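Local coordinates for protein potential RNA-dependent RNA polymerase (Human picobirnavirus, PDB 5I62) that polymerises RNA from ribonucleoside triphosphates on an RNA template and probably serves both transcription and genome replication of a small double-stranded RNA virus, at residues Ser46-Trp51 / Ser418-Leu423; His346-Asn351 / Leu363-Ile368; Gly424-Gln429 / Leu445-Ile450. All coordinates share one frame; numbering follows the deposited sequence.

Contact 1. Residues Ser46-Trp51 / Ser418-Leu423; sequences SICDEW and STMRAL
The Trp51 indole meets Thr419 and Met420 at its edge. Its NE1 donates to Thr419 OG1 over 2.8 Å, with an N-H...O angle of 149° and the oxygen tilted 20° from the ring plane. Beside that bond, Met420 SD lies 3.8 Å from Trp51 CD1 in the plane of the ring, an edge-on Met-aromatic contact. Leu423 CD1 approaches the same side chain obliquely, closing to 3.4 Å on Trp51 CB. From outside the pair, Phe463 of helix 460-469 adds an edge-to-face ring contact to Trp51. The two helices run nearly antiparallel, at 153°, with axes 10.4 Å apart, joining helix 44-55, from the N-terminal part of the chain, to helix 419-427, which follows the palm in the chain and probably belongs to the polymerase thumb. Met420 is bent at chi2 and chi3, and this folded chain carries CE to within 3.4 Å of Cys48 CB, tighter than ordinary van der Waals contact. Further along, Ile47 CG2 rests 4.1 Å from Leu423 CD2. Ser418 is the N-cap of its helix, its OG accepting from Arg421 N at 3.0 Å. Glu69 of helix 63-73 bonds to Ser418 OG, Thr419 OG1 and Met420 N, steadying the hydroxyl that receives the indole N-H.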
ATOM      1  N   SER A  46     -11.559 -13.060  23.586  1.00 31.16           N
ATOM      2  CA  SER A  46     -12.967 -13.337  23.852  1.00 31.27           C
ATOM      3  C   SER A  46     -13.867 -12.806  22.744  1.00 26.95           C
ATOM      4  O   SER A  46     -14.833 -13.469  22.364  1.00 28.84           O
ATOM      5  CB  SER A  46     -13.363 -12.752  25.199  1.00 30.96           C
ATOM      6  OG  SER A  46     -12.788 -13.520  26.242  1.00 40.29           O
ATOM      7  N   ILE A  47     -13.584 -11.604  22.236  1.00 29.32           N
ATOM      8  CA  ILE A  47     -14.309 -11.100  21.069  1.00 26.85           C
ATOM      9  C   ILE A  47     -14.184 -12.084  19.919  1.00 25.52           C
ATOM     10  O   ILE A  47     -15.180 -12.514  19.325  1.00 25.32           O
ATOM     11  CB  ILE A  47     -13.784  -9.714  20.652  1.00 26.44           C
ATOM     12  CG1 ILE A  47     -14.012  -8.685  21.762  1.00 25.91           C
ATOM     13  CG2 ILE A  47     -14.447  -9.276  19.335  1.00 27.18           C
ATOM     14  CD1 ILE A  47     -13.079  -7.511  21.665  1.00 27.58           C
ATOM     15  N   CYS A  48     -12.949 -12.454  19.584  1.00 29.67           N
ATOM     16  CA  CYS A  48     -12.733 -13.355  18.457  1.00 26.28           C
ATOM     17  C   CYS A  48     -13.372 -14.712  18.712  1.00 25.07           C
ATOM     18  O   CYS A  48     -14.020 -15.280  17.825  1.00 26.07           O
ATOM     19  CB  CYS A  48     -11.237 -13.496  18.193  1.00 38.30           C
ATOM     20  SG  CYS A  48     -10.485 -11.995  17.484  1.00 43.66           S
ATOM     21  N   ASP A  49     -13.214 -15.242  19.933  1.00 27.28           N
ATOM     22  CA  ASP A  49     -13.778 -16.552  20.253  1.00 30.73           C
ATOM     23  C   ASP A  49     -15.291 -16.554  20.073  1.00 27.46           C
ATOM     24  O   ASP A  49     -15.868 -17.519  19.553  1.00 23.36           O
ATOM     25  CB  ASP A  49     -13.407 -16.953  21.682  1.00 25.36           C
ATOM     26  CG  ASP A  49     -11.939 -17.357  21.827  1.00 36.14           C
ATOM     27  OD1 ASP A  49     -11.236 -17.483  20.798  1.00 33.17           O
ATOM     28  OD2 ASP A  49     -11.483 -17.542  22.981  1.00 34.64           O
ATOM     29  N   GLU A  50     -15.948 -15.470  20.494  1.00 28.72           N
ATOM     30  CA  GLU A  50     -17.402 -15.395  20.402  1.00 28.80           C
ATOM     31  C   GLU A  50     -17.863 -15.359  18.949  1.00 27.91           C
ATOM     32  O   GLU A  50     -18.805 -16.069  18.562  1.00 28.74           O
ATOM     33  CB  GLU A  50     -17.906 -14.168  21.168  1.00 32.00           C
ATOM     34  CG  GLU A  50     -19.403 -14.177  21.367  1.00 39.49           C
ATOM     35  CD  GLU A  50     -19.840 -15.280  22.330  1.00 47.78           C
ATOM     36  OE1 GLU A  50     -21.053 -15.581  22.387  1.00 52.08           O
ATOM     37  OE2 GLU A  50     -18.969 -15.844  23.031  1.00 45.92           O
ATOM     38  N   TRP A  51     -17.210 -14.541  18.124  1.00 22.04           N
ATOM     39  CA  TRP A  51     -17.576 -14.507  16.713  1.00 23.78           C
ATOM     40  C   TRP A  51     -17.262 -15.838  16.034  1.00 25.09           C
ATOM     41  O   TRP A  51     -18.001 -16.279  15.146  1.00 24.38           O
ATOM     42  CB  TRP A  51     -16.870 -13.362  15.988  1.00 21.39           C
ATOM     43  CG  TRP A  51     -17.065 -13.460  14.499  1.00 21.52           C
ATOM     44  CD1 TRP A  51     -16.100 -13.667  13.549  1.00 22.40           C
ATOM     45  CD2 TRP A  51     -18.309 -13.406  13.799  1.00 22.97           C
ATOM     46  NE1 TRP A  51     -16.674 -13.736  12.296  1.00 22.28           N
ATOM     47  CE2 TRP A  51     -18.027 -13.580  12.422  1.00 23.76           C
ATOM     48  CE3 TRP A  51     -19.636 -13.225  14.200  1.00 25.92           C
ATOM     49  CZ2 TRP A  51     -19.022 -13.571  11.450  1.00 23.28           C
ATOM     50  CZ3 TRP A  51     -20.627 -13.226  13.234  1.00 27.50           C
ATOM     51  CH2 TRP A  51     -20.313 -13.397  11.871  1.00 24.86           C
ATOM     52  N   SER A 418     -11.697 -11.001   5.396  1.00 18.93           N
ATOM     53  CA  SER A 418     -11.763 -11.797   6.615  1.00 19.80           C
ATOM     54  C   SER A 418     -12.502 -11.042   7.716  1.00 19.92           C
ATOM     55  O   SER A 418     -12.091  -9.942   8.095  1.00 16.74           O
ATOM     56  CB  SER A 418     -10.357 -12.144   7.089  1.00 19.91           C
ATOM     57  OG  SER A 418     -10.396 -12.677   8.398  1.00 20.57           O
ATOM     58  N   THR A 419     -13.568 -11.641   8.253  1.00 18.10           N
ATOM     59  CA  THR A 419     -14.200 -11.051   9.432  1.00 18.98           C
ATOM     60  C   THR A 419     -13.260 -11.077  10.629  1.00 19.65           C
ATOM     61  O   THR A 419     -13.324 -10.194  11.496  1.00 20.73           O
ATOM     62  CB  THR A 419     -15.503 -11.771   9.779  1.00 22.44           C
ATOM     63  OG1 THR A 419     -15.251 -13.174   9.993  1.00 23.41           O
ATOM     64  CG2 THR A 419     -16.526 -11.591   8.664  1.00 22.15           C
ATOM     65  N   MET A 420     -12.392 -12.090  10.712  1.00 20.51           N
ATOM     66  CA  MET A 420     -11.452 -12.145  11.832  1.00 19.59           C
ATOM     67  C   MET A 420     -10.469 -10.985  11.765  1.00 18.94           C
ATOM     68  O   MET A 420     -10.201 -10.320  12.775  1.00 18.93           O
ATOM     69  CB  MET A 420     -10.709 -13.485  11.872  1.00 19.15           C
ATOM     70  CG  MET A 420     -11.596 -14.699  12.204  1.00 24.57           C
ATOM     71  SD  MET A 420     -12.416 -14.591  13.821  1.00 27.36           S
ATOM     72  CE  MET A 420     -11.056 -14.242  14.885  1.00 29.70           C
ATOM     73  N   ARG A 421      -9.925 -10.723  10.580  1.00 17.42           N
ATOM     74  CA  ARG A 421      -9.067  -9.554  10.414  1.00 19.30           C
ATOM     75  C   ARG A 421      -9.818  -8.271  10.739  1.00 19.14           C
ATOM     76  O   ARG A 421      -9.272  -7.370  11.396  1.00 18.51           O
ATOM     77  CB  ARG A 421      -8.505  -9.499   9.000  1.00 18.02           C
ATOM     78  CG  ARG A 421      -7.514  -8.351   8.777  1.00 21.32           C
ATOM     79  CD  ARG A 421      -6.778  -8.576   7.474  1.00 24.89           C
ATOM     80  NE  ARG A 421      -5.705  -7.625   7.193  1.00 27.90           N
ATOM     81  CZ  ARG A 421      -4.472  -7.699   7.689  1.00 32.27           C
ATOM     82  NH1 ARG A 421      -4.137  -8.663   8.551  1.00 26.39           N
ATOM     83  NH2 ARG A 421      -3.568  -6.795   7.331  1.00 31.55           N
ATOM     84  N   ALA A 422     -11.076  -8.173  10.293  1.00 18.47           N
ATOM     85  CA  ALA A 422     -11.884  -6.997  10.600  1.00 19.01           C
ATOM     86  C   ALA A 422     -12.018  -6.804  12.106  1.00 18.29           C
ATOM     87  O   ALA A 422     -11.842  -5.692  12.618  1.00 18.38           O
ATOM     88  CB  ALA A 422     -13.261  -7.111   9.942  1.00 18.92           C
ATOM     89  N   LEU A 423     -12.331  -7.881  12.834  1.00 19.51           N
ATOM     90  CA  LEU A 423     -12.511  -7.777  14.283  1.00 20.11           C
ATOM     91  C   LEU A 423     -11.249  -7.276  14.971  1.00 21.12           C
ATOM     92  O   LEU A 423     -11.320  -6.447  15.885  1.00 19.25           O
ATOM     93  CB  LEU A 423     -12.917  -9.121  14.868  1.00 21.27           C
ATOM     94  CG  LEU A 423     -14.363  -9.531  14.673  1.00 21.86           C
ATOM     95  CD1 LEU A 423     -14.568 -10.920  15.253  1.00 25.19           C
ATOM     96  CD2 LEU A 423     -15.260  -8.509  15.387  1.00 25.17           C
TER

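Contact 2. Residues His346-Asn351 / Leu363-Ile368; sequences HHTTLN and LTYPGI
Leu350 and Tyr365 bring the two backbones closest, their CA atoms 5.2 Å apart, where irregular chains pass with end-to-end directions 121° apart. A single backbone bond joins them: Asn351 N donates to Thr364 O at 3.2 Å. Segment 346-351 begins in the Schellman motif that ends helix 327-345, with His347 at C-prime; Tyr365 to Ile368 form a type II turn. With CG between the backbone N and the carbonyl carbon (chi1 60°), the Tyr365 ring folds back over its own turn, where Ile368 CB sits 3.5 Å above its centre. Thr348 CG2 comes in obliquely to 3.5 Å from Tyr365 CD1, and Leu350 CD1 lies at the ring edge. At the far end of the phenol, His346 CD2 is 3.6 Å from Tyr365 OH. Pro366 CG touches Thr348 OG1 at 3.3 Å, while Asn351 CB packs on Thr364 CG2. The Asn351 amide itself bonds elsewhere, to Asn353 N and Thr250 OG1, and Thr364 OG1 bonds to Val256 O. This is consistent with a viral polymerase palm: the loop between helix 327-345, probably of motif B, and the Gly-Asp-Asp hairpin (strands 355-357 and 360-363, probably motif C) meets the loop leaving that hairpin for helix 370-378.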
ATOM      1  N   HIS A 346       8.263 -20.091 -20.198  1.00 23.82           N
ATOM      2  CA  HIS A 346       7.741 -21.444 -20.339  1.00 27.62           C
ATOM      3  C   HIS A 346       6.969 -21.623 -21.640  1.00 23.89           C
ATOM      4  O   HIS A 346       6.067 -22.458 -21.733  1.00 27.09           O
ATOM      5  CB  HIS A 346       6.917 -21.824 -19.114  1.00 27.01           C
ATOM      6  CG  HIS A 346       7.751 -21.967 -17.877  1.00 30.53           C
ATOM      7  ND1 HIS A 346       8.401 -23.137 -17.550  1.00 34.24           N
ATOM      8  CD2 HIS A 346       8.102 -21.067 -16.927  1.00 33.68           C
ATOM      9  CE1 HIS A 346       9.093 -22.961 -16.439  1.00 34.94           C
ATOM     10  NE2 HIS A 346       8.925 -21.715 -16.036  1.00 33.32           N
ATOM     11  N   HIS A 347       7.337 -20.834 -22.651  1.00 23.23           N
ATOM     12  CA  HIS A 347       6.901 -21.007 -24.038  1.00 25.06           C
ATOM     13  C   HIS A 347       5.401 -20.838 -24.206  1.00 29.83           C
ATOM     14  O   HIS A 347       4.789 -21.482 -25.050  1.00 22.82           O
ATOM     15  CB  HIS A 347       7.373 -22.359 -24.596  1.00 32.75           C
ATOM     16  CG  HIS A 347       8.839 -22.577 -24.411  1.00 31.35           C
ATOM     17  ND1 HIS A 347       9.360 -23.274 -23.342  1.00 35.62           N
ATOM     18  CD2 HIS A 347       9.900 -22.103 -25.104  1.00 37.50           C
ATOM     19  CE1 HIS A 347      10.680 -23.256 -23.409  1.00 38.30           C
ATOM     20  NE2 HIS A 347      11.033 -22.547 -24.467  1.00 41.96           N
ATOM     21  N   THR A 348       4.794 -19.944 -23.435  1.00 20.61           N
ATOM     22  CA  THR A 348       3.372 -19.686 -23.577  1.00 20.83           C
ATOM     23  C   THR A 348       3.126 -18.201 -23.313  1.00 21.78           C
ATOM     24  O   THR A 348       4.051 -17.381 -23.336  1.00 21.43           O
ATOM     25  CB  THR A 348       2.554 -20.636 -22.677  1.00 22.11           C
ATOM     26  OG1 THR A 348       1.162 -20.472 -22.957  1.00 23.94           O
ATOM     27  CG2 THR A 348       2.804 -20.344 -21.186  1.00 22.40           C
ATOM     28  N   THR A 349       1.866 -17.853 -23.072  1.00 19.76           N
ATOM     29  CA  THR A 349       1.400 -16.476 -22.993  1.00 23.53           C
ATOM     30  C   THR A 349       0.676 -16.261 -21.670  1.00 19.39           C
ATOM     31  O   THR A 349      -0.100 -17.111 -21.234  1.00 17.20           O
ATOM     32  CB  THR A 349       0.467 -16.155 -24.173  1.00 24.64           C
ATOM     33  OG1 THR A 349       1.193 -16.296 -25.398  1.00 32.84           O
ATOM     34  CG2 THR A 349      -0.077 -14.745 -24.087  1.00 27.00           C
ATOM     35  N   LEU A 350       0.947 -15.121 -21.029  1.00 17.93           N
ATOM     36  CA  LEU A 350       0.265 -14.780 -19.789  1.00 13.58           C
ATOM     37  C   LEU A 350      -1.225 -14.622 -20.057  1.00 14.67           C
ATOM     38  O   LEU A 350      -1.625 -13.957 -21.013  1.00 16.84           O
ATOM     39  CB  LEU A 350       0.837 -13.473 -19.208  1.00 14.33           C
ATOM     40  CG  LEU A 350       0.199 -13.027 -17.886  1.00 12.80           C
ATOM     41  CD1 LEU A 350       0.554 -14.059 -16.781  1.00 12.68           C
ATOM     42  CD2 LEU A 350       0.641 -11.592 -17.508  1.00 12.15           C
ATOM     43  N   ASN A 351      -2.058 -15.237 -19.227  1.00 16.62           N
ATOM     44  CA  ASN A 351      -3.481 -14.929 -19.287  1.00 14.56           C
ATOM     45  C   ASN A 351      -3.642 -13.468 -18.886  1.00 17.28           C
ATOM     46  O   ASN A 351      -3.283 -13.108 -17.763  1.00 16.03           O
ATOM     47  CB  ASN A 351      -4.258 -15.841 -18.354  1.00 16.09           C
ATOM     48  CG  ASN A 351      -5.765 -15.658 -18.458  1.00 19.37           C
ATOM     49  OD1 ASN A 351      -6.278 -14.529 -18.481  1.00 17.46           O
ATOM     50  ND2 ASN A 351      -6.485 -16.777 -18.525  1.00 14.76           N
ATOM     51  N   LEU A 363      -2.059 -14.893 -10.874  1.00 14.47           N
ATOM     52  CA  LEU A 363      -1.810 -15.102 -12.296  1.00 13.43           C
ATOM     53  C   LEU A 363      -2.029 -16.555 -12.691  1.00 14.13           C
ATOM     54  O   LEU A 363      -2.011 -17.464 -11.861  1.00 16.75           O
ATOM     55  CB  LEU A 363      -0.388 -14.659 -12.689  1.00 14.28           C
ATOM     56  CG  LEU A 363       0.777 -15.602 -12.347  1.00 14.95           C
ATOM     57  CD1 LEU A 363       1.999 -15.268 -13.200  1.00 13.97           C
ATOM     58  CD2 LEU A 363       1.149 -15.490 -10.868  1.00 15.78           C
ATOM     59  N   THR A 364      -2.201 -16.758 -13.991  1.00 16.66           N
ATOM     60  CA  THR A 364      -2.237 -18.110 -14.526  1.00 15.77           C
ATOM     61  C   THR A 364      -1.725 -18.083 -15.959  1.00 16.62           C
ATOM     62  O   THR A 364      -1.791 -17.057 -16.639  1.00 15.41           O
ATOM     63  CB  THR A 364      -3.654 -18.716 -14.439  1.00 18.81           C
ATOM     64  OG1 THR A 364      -3.610 -20.120 -14.740  1.00 19.34           O
ATOM     65  CG2 THR A 364      -4.594 -18.021 -15.409  1.00 18.98           C
ATOM     66  N   TYR A 365      -1.151 -19.206 -16.380  1.00 16.82           N
ATOM     67  CA  TYR A 365      -0.806 -19.462 -17.770  1.00 16.63           C
ATOM     68  C   TYR A 365      -0.651 -20.967 -17.940  1.00 17.25           C
ATOM     69  O   TYR A 365      -0.545 -21.691 -16.950  1.00 17.34           O
ATOM     70  CB  TYR A 365       0.471 -18.704 -18.189  1.00 15.14           C
ATOM     71  CG  TYR A 365       1.719 -19.061 -17.400  1.00 16.68           C
ATOM     72  CD1 TYR A 365       2.449 -20.223 -17.674  1.00 18.83           C
ATOM     73  CD2 TYR A 365       2.199 -18.208 -16.408  1.00 15.85           C
ATOM     74  CE1 TYR A 365       3.598 -20.533 -16.955  1.00 17.76           C
ATOM     75  CE2 TYR A 365       3.343 -18.502 -15.689  1.00 15.83           C
ATOM     76  CZ  TYR A 365       4.038 -19.668 -15.962  1.00 23.24           C
ATOM     77  OH  TYR A 365       5.176 -19.961 -15.241  1.00 22.93           O
ATOM     78  N   PRO A 366      -0.667 -21.467 -19.168  1.00 18.22           N
ATOM     79  CA  PRO A 366      -0.600 -22.931 -19.371  1.00 22.48           C
ATOM     80  C   PRO A 366       0.608 -23.583 -18.715  1.00 18.93           C
ATOM     81  O   PRO A 366       1.747 -23.218 -19.010  1.00 19.34           O
ATOM     82  CB  PRO A 366      -0.545 -23.065 -20.898  1.00 22.88           C
ATOM     83  CG  PRO A 366      -1.391 -21.905 -21.360  1.00 24.89           C
ATOM     84  CD  PRO A 366      -1.022 -20.764 -20.417  1.00 18.05           C
ATOM     85  N   GLY A 367       0.366 -24.540 -17.815  1.00 18.62           N
ATOM     86  CA  GLY A 367       1.447 -25.245 -17.149  1.00 21.95           C
ATOM     87  C   GLY A 367       2.108 -24.500 -16.006  1.00 22.98           C
ATOM     88  O   GLY A 367       3.153 -24.943 -15.524  1.00 22.52           O
ATOM     89  N   ILE A 368       1.527 -23.384 -15.549  1.00 18.54           N
ATOM     90  CA  ILE A 368       2.138 -22.615 -14.465  1.00 21.26           C
ATOM     91  C   ILE A 368       2.250 -23.448 -13.193  1.00 21.17           C
ATOM     92  O   ILE A 368       1.369 -24.250 -12.871  1.00 18.74           O
ATOM     93  CB  ILE A 368       1.328 -21.331 -14.201  1.00 17.91           C
ATOM     94  CG1 ILE A 368       1.997 -20.466 -13.131  1.00 15.74           C
ATOM     95  CG2 ILE A 368      -0.104 -21.657 -13.749  1.00 15.30           C
ATOM     96  CD1 ILE A 368       1.270 -19.134 -12.977  1.00 14.95           C
TER

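Contact 3. Residues Gly424-Gln429 / Leu445-Ile450; sequences GRLAMQ and LRYLSI
Leu426, Arg446 and Ile450 carry most of the buried surface between the end of helix 419-427 and helix 441-451. Leu426 brings CD2 to 3.5 Å from Tyr447 CD1, an oblique approach to the ring, and the same methyl lies 3.9 Å from Ile450 CD1; the Leu426 and Ile450 side chains slide past each other in opposite directions. Arg446 reaches across with CG anti to the backbone N (chi1 -179°) and its chain extended as far as NE, which delivers its guanidinium to the point where the opposite helix stops. There NH2 donates twice, to Arg425 O at 2.8 Å and to Met428 O at 2.9 Å, both bonds well bent, with N-H...O angles of 135° and 132°. NH1 adds a weak bond to Arg425 O. The flat group is sandwiched: Gln429 CB is 3.8 Å above one face and Ile450 CD1 3.7 Å above the other, each offset toward the rim. Arg425, whose carbonyl accepts these bonds, pairs its own NE with Glu190. Met428 is the first residue to leave helical geometry, and its strand 428-429 runs beside strand 34-35. The cation therefore sits against one carbonyl of the helix's last turn and one just beyond it, where the helix dipole would probably favour a positive charge, and the bonds tie the helix-to-strand exit to helix 441-451 beside the apolar packing of Leu426.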
ATOM      1  N   GLY A 424     -10.086  -7.795  14.570  1.00 18.14           N
ATOM      2  CA  GLY A 424      -8.840  -7.315  15.150  1.00 22.81           C
ATOM      3  C   GLY A 424      -8.652  -5.822  14.949  1.00 20.73           C
ATOM      4  O   GLY A 424      -8.214  -5.107  15.855  1.00 21.17           O
ATOM      5  N   ARG A 425      -8.999  -5.324  13.756  1.00 19.57           N
ATOM      6  CA  ARG A 425      -8.848  -3.901  13.474  1.00 20.08           C
ATOM      7  C   ARG A 425      -9.887  -3.065  14.208  1.00 19.80           C
ATOM      8  O   ARG A 425      -9.610  -1.923  14.584  1.00 21.36           O
ATOM      9  CB  ARG A 425      -8.933  -3.654  11.977  1.00 20.67           C
ATOM     10  CG  ARG A 425      -7.816  -4.334  11.245  1.00 29.40           C
ATOM     11  CD  ARG A 425      -7.569  -3.745   9.890  1.00 31.90           C
ATOM     12  NE  ARG A 425      -6.278  -4.221   9.418  1.00 36.75           N
ATOM     13  CZ  ARG A 425      -5.491  -3.545   8.593  1.00 42.03           C
ATOM     14  NH1 ARG A 425      -5.874  -2.354   8.142  1.00 42.89           N
ATOM     15  NH2 ARG A 425      -4.327  -4.058   8.223  1.00 41.34           N
ATOM     16  N   LEU A 426     -11.098  -3.596  14.384  1.00 18.48           N
ATOM     17  CA  LEU A 426     -12.095  -2.884  15.178  1.00 18.94           C
ATOM     18  C   LEU A 426     -11.643  -2.757  16.629  1.00 20.82           C
ATOM     19  O   LEU A 426     -11.931  -1.754  17.298  1.00 20.34           O
ATOM     20  CB  LEU A 426     -13.435  -3.604  15.089  1.00 17.54           C
ATOM     21  CG  LEU A 426     -14.128  -3.542  13.730  1.00 18.71           C
ATOM     22  CD1 LEU A 426     -15.365  -4.429  13.723  1.00 21.01           C
ATOM     23  CD2 LEU A 426     -14.483  -2.109  13.370  1.00 19.22           C
ATOM     24  N   ALA A 427     -10.927  -3.760  17.132  1.00 18.58           N
ATOM     25  CA  ALA A 427     -10.573  -3.795  18.545  1.00 19.13           C
ATOM     26  C   ALA A 427      -9.271  -3.061  18.853  1.00 22.02           C
ATOM     27  O   ALA A 427      -9.082  -2.581  19.977  1.00 21.61           O
ATOM     28  CB  ALA A 427     -10.481  -5.246  19.016  1.00 20.36           C
ATOM     29  N   MET A 428      -8.384  -2.937  17.873  1.00 21.50           N
ATOM     30  CA  MET A 428      -7.026  -2.447  18.073  1.00 22.78           C
ATOM     31  C   MET A 428      -6.731  -1.344  17.076  1.00 27.58           C
ATOM     32  O   MET A 428      -7.045  -1.479  15.895  1.00 31.05           O
ATOM     33  CB  MET A 428      -6.007  -3.561  17.878  1.00 23.54           C
ATOM     34  CG  MET A 428      -6.130  -4.681  18.861  1.00 24.87           C
ATOM     35  SD  MET A 428      -5.349  -4.122  20.364  1.00 29.00           S
ATOM     36  CE  MET A 428      -5.278  -5.662  21.286  1.00 25.42           C
ATOM     37  N   GLN A 429      -6.092  -0.274  17.528  1.00 27.27           N
ATOM     38  CA  GLN A 429      -5.770   0.802  16.611  1.00 30.31           C
ATOM     39  C   GLN A 429      -4.278   1.088  16.612  1.00 28.34           C
ATOM     40  O   GLN A 429      -3.545   0.736  17.540  1.00 23.33           O
ATOM     41  CB  GLN A 429      -6.556   2.072  16.937  1.00 32.77           C
ATOM     42  CG  GLN A 429      -6.317   2.606  18.320  1.00 31.29           C
ATOM     43  CD  GLN A 429      -7.376   3.616  18.705  1.00 44.39           C
ATOM     44  OE1 GLN A 429      -8.238   3.962  17.886  1.00 43.12           O
ATOM     45  NE2 GLN A 429      -7.319   4.106  19.948  1.00 41.36           N
ATOM     46  N   LEU A 445     -16.576   6.429  12.323  1.00 23.14           N
ATOM     47  CA  LEU A 445     -16.200   6.435  10.915  1.00 26.00           C
ATOM     48  C   LEU A 445     -15.138   5.378  10.634  1.00 26.18           C
ATOM     49  O   LEU A 445     -15.188   4.703   9.605  1.00 21.12           O
ATOM     50  CB  LEU A 445     -15.707   7.819  10.501  1.00 27.07           C
ATOM     51  CG  LEU A 445     -16.813   8.882  10.448  1.00 30.53           C
ATOM     52  CD1 LEU A 445     -16.212  10.241  10.273  1.00 34.72           C
ATOM     53  CD2 LEU A 445     -17.769   8.583   9.296  1.00 36.99           C
ATOM     54  N   ARG A 446     -14.166   5.225  11.543  1.00 25.32           N
ATOM     55  CA  ARG A 446     -13.160   4.184  11.363  1.00 27.46           C
ATOM     56  C   ARG A 446     -13.795   2.797  11.393  1.00 21.81           C
ATOM     57  O   ARG A 446     -13.505   1.963  10.527  1.00 24.55           O
ATOM     58  CB  ARG A 446     -12.063   4.306  12.422  1.00 26.64           C
ATOM     59  CG  ARG A 446     -10.942   3.254  12.302  1.00 19.28           C
ATOM     60  CD  ARG A 446      -9.880   3.446  13.402  1.00 30.27           C
ATOM     61  NE  ARG A 446      -8.893   2.365  13.374  1.00 35.26           N
ATOM     62  CZ  ARG A 446      -9.025   1.213  14.023  1.00 29.16           C
ATOM     63  NH1 ARG A 446     -10.100   0.986  14.772  1.00 26.55           N
ATOM     64  NH2 ARG A 446      -8.091   0.278  13.909  1.00 31.64           N
ATOM     65  N   TYR A 447     -14.679   2.541  12.370  1.00 20.79           N
ATOM     66  CA  TYR A 447     -15.394   1.263  12.428  1.00 21.86           C
ATOM     67  C   TYR A 447     -16.066   0.942  11.098  1.00 22.47           C
ATOM     68  O   TYR A 447     -15.991  -0.192  10.607  1.00 19.79           O
ATOM     69  CB  TYR A 447     -16.466   1.278  13.512  1.00 19.11           C
ATOM     70  CG  TYR A 447     -16.022   1.257  14.951  1.00 21.86           C
ATOM     71  CD1 TYR A 447     -14.745   0.844  15.321  1.00 19.15           C
ATOM     72  CD2 TYR A 447     -16.910   1.647  15.954  1.00 21.68           C
ATOM     73  CE1 TYR A 447     -14.371   0.818  16.655  1.00 22.78           C
ATOM     74  CE2 TYR A 447     -16.553   1.626  17.274  1.00 23.03           C
ATOM     75  CZ  TYR A 447     -15.283   1.220  17.627  1.00 26.45           C
ATOM     76  OH  TYR A 447     -14.940   1.212  18.961  1.00 24.94           O
ATOM     77  N   LEU A 448     -16.784   1.920  10.532  1.00 19.08           N
ATOM     78  CA  LEU A 448     -17.530   1.670   9.298  1.00 21.60           C
ATOM     79  C   LEU A 448     -16.594   1.348   8.144  1.00 19.01           C
ATOM     80  O   LEU A 448     -16.877   0.462   7.332  1.00 22.04           O
ATOM     81  CB  LEU A 448     -18.396   2.878   8.941  1.00 20.44           C
ATOM     82  CG  LEU A 448     -19.454   3.258   9.981  1.00 22.65           C
ATOM     83  CD1 LEU A 448     -20.220   4.504   9.538  1.00 23.49           C
ATOM     84  CD2 LEU A 448     -20.399   2.102  10.215  1.00 24.07           C
ATOM     85  N   SER A 449     -15.483   2.077   8.040  1.00 24.69           N
ATOM     86  CA  SER A 449     -14.544   1.809   6.960  1.00 21.88           C
ATOM     87  C   SER A 449     -13.958   0.406   7.065  1.00 24.21           C
ATOM     88  O   SER A 449     -13.682  -0.228   6.039  1.00 25.40           O
ATOM     89  CB  SER A 449     -13.452   2.870   6.947  1.00 27.49           C
ATOM     90  OG  SER A 449     -12.605   2.725   8.072  1.00 34.17           O
ATOM     91  N   ILE A 450     -13.768  -0.102   8.286  1.00 22.51           N
ATOM     92  CA  ILE A 450     -13.291  -1.474   8.447  1.00 20.17           C
ATOM     93  C   ILE A 450     -14.383  -2.457   8.058  1.00 18.68           C
ATOM     94  O   ILE A 450     -14.157  -3.379   7.267  1.00 22.14           O
ATOM     95  CB  ILE A 450     -12.812  -1.724   9.891  1.00 22.63           C
ATOM     96  CG1 ILE A 450     -11.558  -0.898  10.199  1.00 23.73           C
ATOM     97  CG2 ILE A 450     -12.562  -3.219  10.117  1.00 21.72           C
ATOM     98  CD1 ILE A 450     -11.274  -0.751  11.698  1.00 22.18           C
TER

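Overall arrangement
Contacts 1 and 3 share helix 419-427: contact 1 uses its first turn, contact 3 its end and the strand residues after it. Their centres are 12 Å apart, and Ala422 O of contact 1 packs on Ile450 CG2 of contact 3 at 3.6 Å. Contact 1 is wholly buried, with sulfur, aromatic and aliphatic groups around one indole bond; contact 3 is partly buried and adds a guanidinium gripping main-chain oxygens. Contact 2 stands apart, its centre about 38 Å from that of contact 1 and 39 Å from that of contact 3. It joins two loops, probably of the palm, in a partly buried site, pairing one backbone bond with packing around a tyrosine and a proline, and is nested in sequence within the long loop that contact 1 closes.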